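Local coordinates for protein lipase (Pelosinus fermentans, PDB 5AH0) that probably hydrolyses ester bonds as an alpha/beta-hydrolase lipase with a bound zinc ion, acting on the polyester poly(butylene adipate-co-terephthalate), at residues A[13-18]-A[23-28]; A[53-58]-A[74-79]; A[111-116]-A[355-360]; A[119-124]-A[161-166]. All coordinates share one frame; numbering follows the deposited sequence.

Contact 1: residues A[13-18]-A[23-28]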
# COMPACT_ATOMS: atom_id res chain seq x y z
N MET A 13 -2.75 6.59 -2.26
CA MET A 13 -3.68 7.64 -1.83
C MET A 13 -4.43 7.32 -0.55
O MET A 13 -5.36 8.04 -0.18
CB MET A 13 -4.71 7.97 -2.92
CG MET A 13 -4.14 8.46 -4.23
SD MET A 13 -3.27 10.01 -4.04
CE MET A 13 -4.49 11.07 -3.27
N GLY A 14 -4.02 6.26 0.12
CA GLY A 14 -4.61 5.90 1.40
C GLY A 14 -4.35 6.96 2.46
O GLY A 14 -3.42 7.76 2.31
N TRP A 15 -5.17 6.96 3.51
CA TRP A 15 -5.14 7.99 4.57
C TRP A 15 -5.26 7.40 5.98
O TRP A 15 -5.78 6.30 6.17
CB TRP A 15 -6.26 9.01 4.34
CG TRP A 15 -7.62 8.41 4.39
CD1 TRP A 15 -8.44 8.33 5.49
CD2 TRP A 15 -8.33 7.81 3.31
NE1 TRP A 15 -9.63 7.70 5.14
CE2 TRP A 15 -9.59 7.38 3.81
CE3 TRP A 15 -8.04 7.59 1.96
CZ2 TRP A 15 -10.54 6.75 3.01
CZ3 TRP A 15 -8.99 6.95 1.17
CH2 TRP A 15 -10.22 6.54 1.70
N GLY A 16 -4.76 8.14 6.98
CA GLY A 16 -4.73 7.66 8.35
C GLY A 16 -5.97 8.03 9.14
O GLY A 16 -6.77 8.86 8.70
N ARG A 17 -6.10 7.44 10.33
CA ARG A 17 -7.33 7.54 11.12
C ARG A 17 -7.60 8.96 11.61
O ARG A 17 -8.73 9.31 11.93
CB ARG A 17 -7.24 6.59 12.32
CG ARG A 17 -6.92 5.15 11.93
CD ARG A 17 -6.59 4.28 13.16
NE ARG A 17 -7.57 4.40 14.23
CZ ARG A 17 -8.77 3.81 14.25
NH1 ARG A 17 -9.16 3.03 13.24
NH2 ARG A 17 -9.58 3.99 15.28
N ASN A 18 -6.55 9.78 11.66
CA ASN A 18 -6.69 11.16 12.09
C ASN A 18 -7.00 12.09 10.92
O ASN A 18 -7.02 13.31 11.06
CB ASN A 18 -5.41 11.61 12.78
CG ASN A 18 -5.11 10.80 14.03
OD1 ASN A 18 -6.03 10.39 14.75
ND2 ASN A 18 -3.83 10.54 14.29
N LEU A 23 -14.84 8.84 7.56
CA LEU A 23 -14.60 7.71 6.66
C LEU A 23 -13.24 7.06 6.94
O LEU A 23 -12.19 7.65 6.67
CB LEU A 23 -14.66 8.15 5.20
CG LEU A 23 -14.84 7.00 4.19
CD1 LEU A 23 -16.26 6.45 4.25
CD2 LEU A 23 -14.51 7.41 2.79
N LYS A 24 -13.28 5.86 7.50
CA LYS A 24 -12.07 5.07 7.71
C LYS A 24 -11.64 4.41 6.40
O LYS A 24 -12.47 3.83 5.68
CB LYS A 24 -12.33 4.01 8.78
CG LYS A 24 -11.60 4.20 10.08
CD LYS A 24 -11.96 5.50 10.75
CE LYS A 24 -11.10 5.70 11.96
NZ LYS A 24 -11.39 7.00 12.59
N TYR A 25 -10.36 4.49 6.06
CA TYR A 25 -9.84 3.76 4.92
C TYR A 25 -10.14 2.27 5.06
O TYR A 25 -10.51 1.61 4.10
CB TYR A 25 -8.34 3.96 4.78
CG TYR A 25 -7.71 3.27 3.58
CD1 TYR A 25 -7.32 1.94 3.63
CD2 TYR A 25 -7.47 3.97 2.40
CE1 TYR A 25 -6.74 1.31 2.54
CE2 TYR A 25 -6.87 3.35 1.32
CZ TYR A 25 -6.51 2.03 1.39
OH TYR A 25 -5.90 1.42 0.31
N TRP A 26 -9.94 1.74 6.26
CA TRP A 26 -10.23 0.34 6.51
C TRP A 26 -11.62 0.22 7.11
O TRP A 26 -11.78 0.30 8.32
CB TRP A 26 -9.20 -0.29 7.45
CG TRP A 26 -7.85 -0.41 6.83
CD1 TRP A 26 -6.79 0.42 7.02
CD2 TRP A 26 -7.41 -1.41 5.89
NE1 TRP A 26 -5.72 -0.00 6.27
CE2 TRP A 26 -6.07 -1.13 5.58
CE3 TRP A 26 -8.02 -2.53 5.32
CZ2 TRP A 26 -5.32 -1.92 4.70
CZ3 TRP A 26 -7.28 -3.32 4.46
CH2 TRP A 26 -5.93 -3.01 4.16
N GLY A 27 -12.62 0.08 6.24
CA GLY A 27 -13.97 -0.18 6.68
C GLY A 27 -15.01 0.87 6.33
O GLY A 27 -16.19 0.66 6.56
N GLY A 28 -14.58 2.00 5.78
CA GLY A 28 -15.51 3.07 5.48
C GLY A 28 -16.10 3.62 6.77
O GLY A 28 -15.37 4.06 7.67
O HOH W 1 -8.13 5.78 7.81

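Contact 2: residues A[53-58]-A[74-79]. With ZN (zinc ion), chain C.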
# COMPACT_ATOMS: atom_id res chain seq x y z
N SER A 53 7.44 6.85 -2.44
CA SER A 53 8.03 5.60 -2.92
C SER A 53 7.81 4.45 -1.92
O SER A 53 7.53 4.69 -0.75
CB SER A 53 9.53 5.80 -3.17
OG SER A 53 10.23 4.58 -3.28
N ASN A 54 7.95 3.22 -2.39
CA ASN A 54 7.86 2.06 -1.51
C ASN A 54 9.00 2.06 -0.49
O ASN A 54 8.80 1.73 0.68
CB ASN A 54 7.85 0.77 -2.33
CG ASN A 54 6.47 0.46 -2.91
OD1 ASN A 54 5.46 0.50 -2.21
ND2 ASN A 54 6.42 0.14 -4.20
N TRP A 55 10.20 2.45 -0.94
CA TRP A 55 11.34 2.60 -0.04
C TRP A 55 11.01 3.58 1.07
O TRP A 55 11.25 3.30 2.25
CB TRP A 55 12.57 3.08 -0.81
CG TRP A 55 13.81 3.27 0.04
CD1 TRP A 55 14.10 4.35 0.83
CD2 TRP A 55 14.91 2.37 0.17
NE1 TRP A 55 15.31 4.16 1.45
CE2 TRP A 55 15.84 2.96 1.06
CE3 TRP A 55 15.21 1.12 -0.38
CZ2 TRP A 55 17.04 2.35 1.41
CZ3 TRP A 55 16.41 0.51 -0.03
CH2 TRP A 55 17.31 1.12 0.86
N ASP A 56 10.48 4.74 0.71
CA ASP A 56 10.10 5.73 1.70
C ASP A 56 9.00 5.23 2.61
O ASP A 56 9.06 5.40 3.83
CB ASP A 56 9.65 7.02 1.01
CG ASP A 56 10.81 7.85 0.51
OD1 ASP A 56 11.88 7.27 0.22
OD2 ASP A 56 10.64 9.09 0.41
N ARG A 57 7.99 4.59 2.03
CA ARG A 57 6.87 4.09 2.81
C ARG A 57 7.33 2.98 3.74
O ARG A 57 6.88 2.88 4.88
CB ARG A 57 5.74 3.60 1.90
CG ARG A 57 4.91 4.73 1.28
CD ARG A 57 4.32 4.31 -0.05
NE ARG A 57 3.45 3.14 0.06
CZ ARG A 57 2.16 3.19 0.38
NH1 ARG A 57 1.57 4.36 0.60
NH2 ARG A 57 1.45 2.07 0.45
N ALA A 58 8.22 2.13 3.25
CA ALA A 58 8.74 1.05 4.07
C ALA A 58 9.49 1.60 5.30
O ALA A 58 9.34 1.07 6.41
CB ALA A 58 9.65 0.14 3.25
N HIS A 74 21.02 7.26 4.91
CA HIS A 74 22.06 8.21 4.57
C HIS A 74 22.32 8.26 3.06
O HIS A 74 22.29 9.34 2.45
CB HIS A 74 23.36 7.87 5.31
CG HIS A 74 24.44 8.89 5.13
ND1 HIS A 74 24.26 10.22 5.40
CD2 HIS A 74 25.72 8.76 4.69
CE1 HIS A 74 25.37 10.88 5.14
NE2 HIS A 74 26.27 10.02 4.71
N ALA A 75 22.56 7.10 2.46
CA ALA A 75 22.81 7.01 1.02
C ALA A 75 21.58 7.36 0.18
O ALA A 75 21.63 8.24 -0.69
CB ALA A 75 23.31 5.61 0.67
N HIS A 76 20.47 6.66 0.43
CA HIS A 76 19.24 6.86 -0.35
C HIS A 76 18.82 8.32 -0.41
O HIS A 76 18.56 8.84 -1.50
CB HIS A 76 18.09 6.04 0.22
CG HIS A 76 16.78 6.30 -0.46
ND1 HIS A 76 16.34 5.59 -1.55
CD2 HIS A 76 15.82 7.24 -0.21
CE1 HIS A 76 15.17 6.06 -1.95
NE2 HIS A 76 14.84 7.06 -1.15
N SER A 77 18.76 8.97 0.75
CA SER A 77 18.32 10.36 0.84
C SER A 77 19.11 11.26 -0.08
O SER A 77 18.54 12.03 -0.86
CB SER A 77 18.45 10.89 2.26
OG SER A 77 18.04 9.94 3.21
N THR A 78 20.44 11.17 0.03
CA THR A 78 21.35 12.00 -0.74
C THR A 78 21.21 11.76 -2.23
O THR A 78 21.12 12.71 -3.02
CB THR A 78 22.82 11.76 -0.34
OG1 THR A 78 22.94 11.80 1.09
CG2 THR A 78 23.71 12.83 -0.95
N GLN A 79 21.19 10.49 -2.63
CA GLN A 79 21.08 10.13 -4.04
C GLN A 79 19.78 10.64 -4.67
O GLN A 79 19.75 11.00 -5.85
CB GLN A 79 21.18 8.61 -4.20
CG GLN A 79 20.84 8.13 -5.59
CD GLN A 79 20.85 6.62 -5.71
OE1 GLN A 79 19.85 6.00 -6.09
NE2 GLN A 79 21.99 6.01 -5.38
ZN ZN C . 13.09 8.18 -1.00

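Contact 3: residues A[111-116]-A[355-360]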
# COMPACT_ATOMS: atom_id res chain seq x y z
N VAL A 111 -1.15 -7.01 6.82
CA VAL A 111 -2.27 -7.05 5.88
C VAL A 111 -2.29 -5.73 5.14
O VAL A 111 -2.40 -4.65 5.74
CB VAL A 111 -3.62 -7.30 6.59
CG1 VAL A 111 -4.75 -7.24 5.60
CG2 VAL A 111 -3.62 -8.65 7.32
N ALA A 112 -2.16 -5.81 3.82
CA ALA A 112 -1.97 -4.64 3.00
C ALA A 112 -2.95 -4.63 1.84
O ALA A 112 -3.32 -5.67 1.31
CB ALA A 112 -0.56 -4.58 2.48
N HIS A 113 -3.33 -3.42 1.45
CA HIS A 113 -4.21 -3.19 0.33
C HIS A 113 -3.46 -2.34 -0.69
O HIS A 113 -2.70 -1.45 -0.32
CB HIS A 113 -5.49 -2.48 0.79
CG HIS A 113 -6.42 -2.09 -0.32
ND1 HIS A 113 -6.63 -0.78 -0.68
CD2 HIS A 113 -7.21 -2.83 -1.12
CE1 HIS A 113 -7.52 -0.73 -1.66
NE2 HIS A 113 -7.88 -1.96 -1.96
N SER A 114 -3.69 -2.64 -1.96
CA SER A 114 -3.15 -1.83 -3.04
C SER A 114 -1.63 -1.70 -2.93
O SER A 114 -0.95 -2.69 -2.66
CB SER A 114 -3.85 -0.46 -3.04
OG SER A 114 -3.37 0.35 -4.08
N MET A 115 -1.10 -0.49 -3.10
CA MET A 115 0.35 -0.25 -3.09
C MET A 115 1.02 -0.72 -1.80
O MET A 115 2.23 -0.97 -1.76
CB MET A 115 0.64 1.22 -3.32
CG MET A 115 2.12 1.52 -3.59
SD MET A 115 2.51 3.28 -3.66
CE MET A 115 4.27 3.20 -3.96
N GLY A 116 0.24 -0.83 -0.74
CA GLY A 116 0.73 -1.33 0.53
C GLY A 116 1.29 -2.72 0.33
O GLY A 116 2.21 -3.14 1.06
N ILE A 355 -15.56 -7.20 -7.26
CA ILE A 355 -15.06 -6.37 -6.18
C ILE A 355 -14.17 -5.27 -6.77
O ILE A 355 -13.12 -5.58 -7.34
CB ILE A 355 -14.26 -7.22 -5.17
CG1 ILE A 355 -15.16 -8.32 -4.58
CG2 ILE A 355 -13.59 -6.34 -4.07
CD1 ILE A 355 -16.17 -7.80 -3.59
N ASP A 356 -14.55 -4.00 -6.68
CA ASP A 356 -13.63 -3.00 -7.23
C ASP A 356 -12.61 -2.58 -6.17
O ASP A 356 -12.60 -3.09 -5.04
CB ASP A 356 -14.37 -1.78 -7.83
CG ASP A 356 -15.12 -0.91 -6.81
OD1 ASP A 356 -14.62 -0.65 -5.69
OD2 ASP A 356 -16.22 -0.44 -7.18
N HIS A 357 -11.73 -1.65 -6.54
CA HIS A 357 -10.58 -1.33 -5.70
C HIS A 357 -10.91 -0.83 -4.30
O HIS A 357 -10.29 -1.25 -3.33
CB HIS A 357 -9.71 -0.30 -6.40
CG HIS A 357 -8.31 -0.25 -5.90
ND1 HIS A 357 -7.41 -1.28 -6.11
CD2 HIS A 357 -7.64 0.71 -5.22
CE1 HIS A 357 -6.25 -0.95 -5.58
NE2 HIS A 357 -6.36 0.25 -5.03
N MET A 358 -11.89 0.07 -4.20
CA MET A 358 -12.26 0.61 -2.89
C MET A 358 -13.16 -0.35 -2.13
O MET A 358 -13.17 -0.31 -0.89
CB MET A 358 -12.96 1.96 -3.03
CG MET A 358 -12.11 2.99 -3.75
SD MET A 358 -10.49 3.11 -3.01
CE MET A 358 -10.87 3.97 -1.49
N ASP A 359 -13.90 -1.19 -2.86
CA ASP A 359 -14.68 -2.26 -2.25
C ASP A 359 -13.78 -3.06 -1.32
O ASP A 359 -14.18 -3.45 -0.22
CB ASP A 359 -15.28 -3.21 -3.31
CG ASP A 359 -16.56 -2.67 -4.00
OD1 ASP A 359 -17.30 -1.86 -3.40
OD2 ASP A 359 -16.83 -3.11 -5.16
N ALA A 360 -12.55 -3.28 -1.77
CA ALA A 360 -11.66 -4.25 -1.16
C ALA A 360 -11.22 -3.83 0.22
O ALA A 360 -10.91 -4.68 1.06
CB ALA A 360 -10.45 -4.49 -2.04

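Contact 4: residues A[119-124]-A[161-166]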
# COMPACT_ATOMS: atom_id res chain seq x y z
N THR A 119 4.78 -2.17 -0.50
CA THR A 119 5.46 -1.57 0.63
C THR A 119 5.91 -2.59 1.66
O THR A 119 7.04 -2.53 2.14
CB THR A 119 4.54 -0.54 1.31
OG1 THR A 119 4.14 0.44 0.34
CG2 THR A 119 5.25 0.14 2.46
N VAL A 120 5.03 -3.54 2.00
CA VAL A 120 5.35 -4.49 3.06
C VAL A 120 6.28 -5.61 2.59
O VAL A 120 7.07 -6.13 3.39
CB VAL A 120 4.07 -5.10 3.65
CG1 VAL A 120 3.22 -3.99 4.29
CG2 VAL A 120 3.27 -5.85 2.60
N ARG A 121 6.23 -5.94 1.30
CA ARG A 121 7.25 -6.80 0.69
C ARG A 121 8.63 -6.15 0.87
O ARG A 121 9.63 -6.81 1.16
CB ARG A 121 6.98 -7.01 -0.80
CG ARG A 121 5.89 -8.02 -1.14
CD ARG A 121 5.54 -7.92 -2.63
NE ARG A 121 6.72 -8.08 -3.48
CZ ARG A 121 6.84 -7.61 -4.72
NH1 ARG A 121 5.84 -6.93 -5.28
NH2 ARG A 121 7.95 -7.82 -5.40
N THR A 122 8.66 -4.84 0.69
CA THR A 122 9.90 -4.08 0.79
C THR A 122 10.35 -4.01 2.24
O THR A 122 11.54 -4.17 2.54
CB THR A 122 9.72 -2.67 0.22
OG1 THR A 122 9.27 -2.77 -1.13
CG2 THR A 122 11.02 -1.89 0.27
N LEU A 123 9.41 -3.79 3.14
CA LEU A 123 9.71 -3.77 4.56
C LEU A 123 10.41 -5.05 5.00
O LEU A 123 11.42 -4.99 5.69
CB LEU A 123 8.45 -3.55 5.39
CG LEU A 123 8.68 -3.67 6.89
CD1 LEU A 123 9.57 -2.54 7.37
CD2 LEU A 123 7.35 -3.67 7.64
N VAL A 124 9.87 -6.21 4.62
CA VAL A 124 10.43 -7.47 5.10
C VAL A 124 11.79 -7.73 4.45
O VAL A 124 12.66 -8.38 5.05
CB VAL A 124 9.49 -8.68 4.85
CG1 VAL A 124 8.13 -8.47 5.52
CG2 VAL A 124 9.33 -8.96 3.37
N SER A 161 -3.18 -5.69 -4.88
CA SER A 161 -1.87 -5.06 -5.00
C SER A 161 -1.26 -5.19 -6.39
O SER A 161 -1.38 -6.24 -7.02
CB SER A 161 -0.92 -5.63 -3.95
OG SER A 161 -1.33 -5.22 -2.67
N PRO A 162 -0.58 -4.13 -6.85
CA PRO A 162 0.09 -4.09 -8.16
C PRO A 162 1.52 -4.64 -8.10
O PRO A 162 2.51 -3.90 -8.19
CB PRO A 162 0.10 -2.59 -8.49
CG PRO A 162 0.24 -1.93 -7.12
CD PRO A 162 -0.50 -2.84 -6.15
N HIS A 163 1.63 -5.96 -7.98
CA HIS A 163 2.93 -6.58 -7.85
C HIS A 163 3.73 -6.52 -9.15
O HIS A 163 4.95 -6.64 -9.13
CB HIS A 163 2.78 -8.01 -7.37
CG HIS A 163 2.22 -8.13 -5.99
ND1 HIS A 163 2.93 -7.76 -4.87
CD2 HIS A 163 1.03 -8.58 -5.54
CE1 HIS A 163 2.20 -7.98 -3.79
NE2 HIS A 163 1.04 -8.47 -4.17
N ASP A 164 3.05 -6.33 -10.27
CA ASP A 164 3.70 -6.13 -11.57
C ASP A 164 3.44 -4.71 -12.08
O ASP A 164 3.75 -4.39 -13.24
CB ASP A 164 3.19 -7.16 -12.57
CG ASP A 164 3.72 -8.56 -12.30
OD1 ASP A 164 4.84 -8.69 -11.76
OD2 ASP A 164 3.01 -9.54 -12.61
N GLY A 165 2.87 -3.88 -11.22
CA GLY A 165 2.55 -2.50 -11.57
C GLY A 165 1.14 -2.34 -12.11
O GLY A 165 0.39 -3.32 -12.17
N THR A 166 0.79 -1.11 -12.49
CA THR A 166 -0.49 -0.75 -13.09
C THR A 166 -0.36 0.11 -14.33
O THR A 166 0.39 1.09 -14.33
CB THR A 166 -1.36 0.07 -12.15
OG1 THR A 166 -1.33 -0.50 -10.85
CG2 THR A 166 -2.75 0.07 -12.67
O HOH W 2 6.06 -5.04 -7.54

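Contact 1: residues A[13-18]-A[23-28]
The phenol ring of Tyr-25 stands edge-on against one face of the indole of Trp-15 in a T-shaped pair, with planes at 79° and the centroid of the indole's six-membered ring 5.0 Å from that of the phenol. Tyr-25 CD2 carries the edge, 3.6 Å from Trp-15 CZ3, while Tyr-25 CB sits over the five-membered ring in a CH-pi contact. The first torsion of Trp-15 places CG between the backbone N and the carbonyl carbon (chi1 62°), turning the ring across to the other segment, where its NE1 holds it by donating nearly within the ring plane to Leu-23 O at 3.0 Å. A water joins Trp-15 O to Tyr-25 N. Gly-14 CA comes within 3.4 Å of Tyr-25 CE2, where a side chain would be tight. Replacing Trp-15 with alanine would probably leave Leu-23 O without its donor and open a gap over Tyr-25, whose hydroxyl reaches His-113. Farther out, Lys-24 CE lies over a face of the Arg-17 guanidinium, 3.5 Å from Arg-17 NH1, and Asp-31 forms a salt bridge with that arginine. An edge-to-face aromatic contact thus lets one N-H serve a main-chain carbonyl, and the Asp-31 carboxylate probably eases the closeness of two positive side chains.

Contact 2: residues A[53-58]-A[74-79]
Trp-55 and His-76 both carry CG anti to the backbone N (chi1 180° and 174°), which sends the two rings from their helices toward each other until they overlap face to face. Asp-56 has CG beside its own N instead. The five-membered ring of Trp-55 and the imidazole of His-76 form a stack with centroids 3.6 Å apart and planes at 14°. Trp-55 CD1 lies over the centre of the imidazole, and Trp-55 NE1 comes to 3.2 Å from His-76 CG, although its N-H is given to Tyr-72 O. The stack probably helps to hold the plane of a metal ligand: His-76 NE2 binds the zinc ion at 2.1 Å. Asp-56 OD1 binds it at 1.9 Å, whereas Asp-56 OD2 stays 3.0 Å from the metal, so the carboxylate is monodentate; Gln-204 is its polar partner outside the site. His-82 and Asp-233 complete a site of two histidines and two aspartates, as in the zinc-containing thermophilic Geobacillus lipases. Ser-53 caps the first helix through a bond from Trp-55 N. The zinc thereby ties the start of helix 54-66 to helix 74-80, which follows strand 68-71 and precedes strand 85-89 in the chain, while Trp-250 of helix 241-250 and Glu-134 of helix 132-136 also touch Trp-55.

Contact 3: residues A[111-116]-A[355-360]
Ser-114 and His-357 meet as the serine and histidine of what is, by geometry and family, probably the catalytic triad of this lipase. Ser-114 OG donates to His-357 NE2 at 3.1 Å, lying at the ring edge only 1° out of the imidazole plane. On the far nitrogen, His-357 ND1 is hydrogen-bonded to Asp-315 OD2, probably the third member of the triad, so both ring nitrogens are engaged and the rotation of the ring is fixed. The serine sits in the nucleophile elbow of the alpha/beta-hydrolase fold, a type II' turn from His-113 to Gly-116 that links strand 108-113 to helix 116-129. Its backbone takes the positive phi expected there, and Gly-116 N bonds to His-113 O at 3.0 Å. A phenylalanine in place of His-357 would probably leave the Ser-114 hydroxyl and Asp-315 without their shared partner. His-113 packs against His-357. Its NE2 makes a weak bond to His-357 O at 2.9 Å, its CE1 lies over a face of the His-357 ring with the planes at 41°, and Ala-360 CB packs 3.6 Å from His-113 NE2. Tyr-25 OH is hydrogen-bonded to His-113 ND1. Within the loop, Asp-356 OD1 accepts from Asp-359 N in an Asx motif, and Asp-359 OD2 accepts in return from Asp-356 N.

Contact 4: residues A[119-124]-A[161-166]
The imidazole of His-163 is met by Arg-121 at its edge, not over a face: Arg-121 NH1 lies near the ring plane and points to His-163 ND1 at 3.1 Å. The guanidinium is turned 52° from the imidazole and approached obliquely, and the bond is bent (132° at the hydrogen) and weak. The arginine chain bends at its third torsion, bringing Arg-121 CD alongside the same edge, 3.4 Å from His-163 ND1 and 3.5 Å from His-163 CE1, before the charged end reaches past the ring. Since ND1 accepts, the other nitrogen probably carries the proton, consistent with the bond of His-163 NE2 to Thr-158 OG1 on strand 153-159; the two bonds engage both ring nitrogens. Arg-121 NH1 also donates to a water 3.0 Å away, whose link on to His-163 O is so short that it is doubtful in detail. Asn-248 draws the pieces together, its OD1 taking Arg-121 NH2 and its ND2 serving His-163 O. The buried arginine thus has His-163 and a water at NH1 and Asn-248 at NH2.

The loop carrying His-163 is folded tightly, with Pro-162 at the centre of an inverse gamma turn and a type I turn closed by Gly-165 N bonding to Pro-162 O at 3.1 Å. Arg-121 projects from helix 116-129, whose Val-120 packs on Ile-156 of strand 153-159. The contact joins the helix behind the nucleophile elbow to the loop leaving the next parallel strand, a neighbourhood characteristic of the alpha/beta-hydrolase fold.

Contacts 1, 3 and 4 are buried, whereas contact 2 lies farther out, its centre about 16 Å from that of the chain, and is only partly buried. The strand-elbow-helix unit runs through the core: contact 3 uses strand 108-113 and the turn, contact 4 the helix that follows, and Ser-114 O bonds to Ser-161 OG between them. Contact 1 joins contact 3 from the loop after strand 6-9, through its tyrosine. Contact 2 reaches the same helix by Arg-57 and Asn-54, both bonded to Thr-119. The chemistry changes accordingly: aromatic packing in contact 1, metal coordination in contact 2, hydrogen-bonded histidines in contacts 3 and 4.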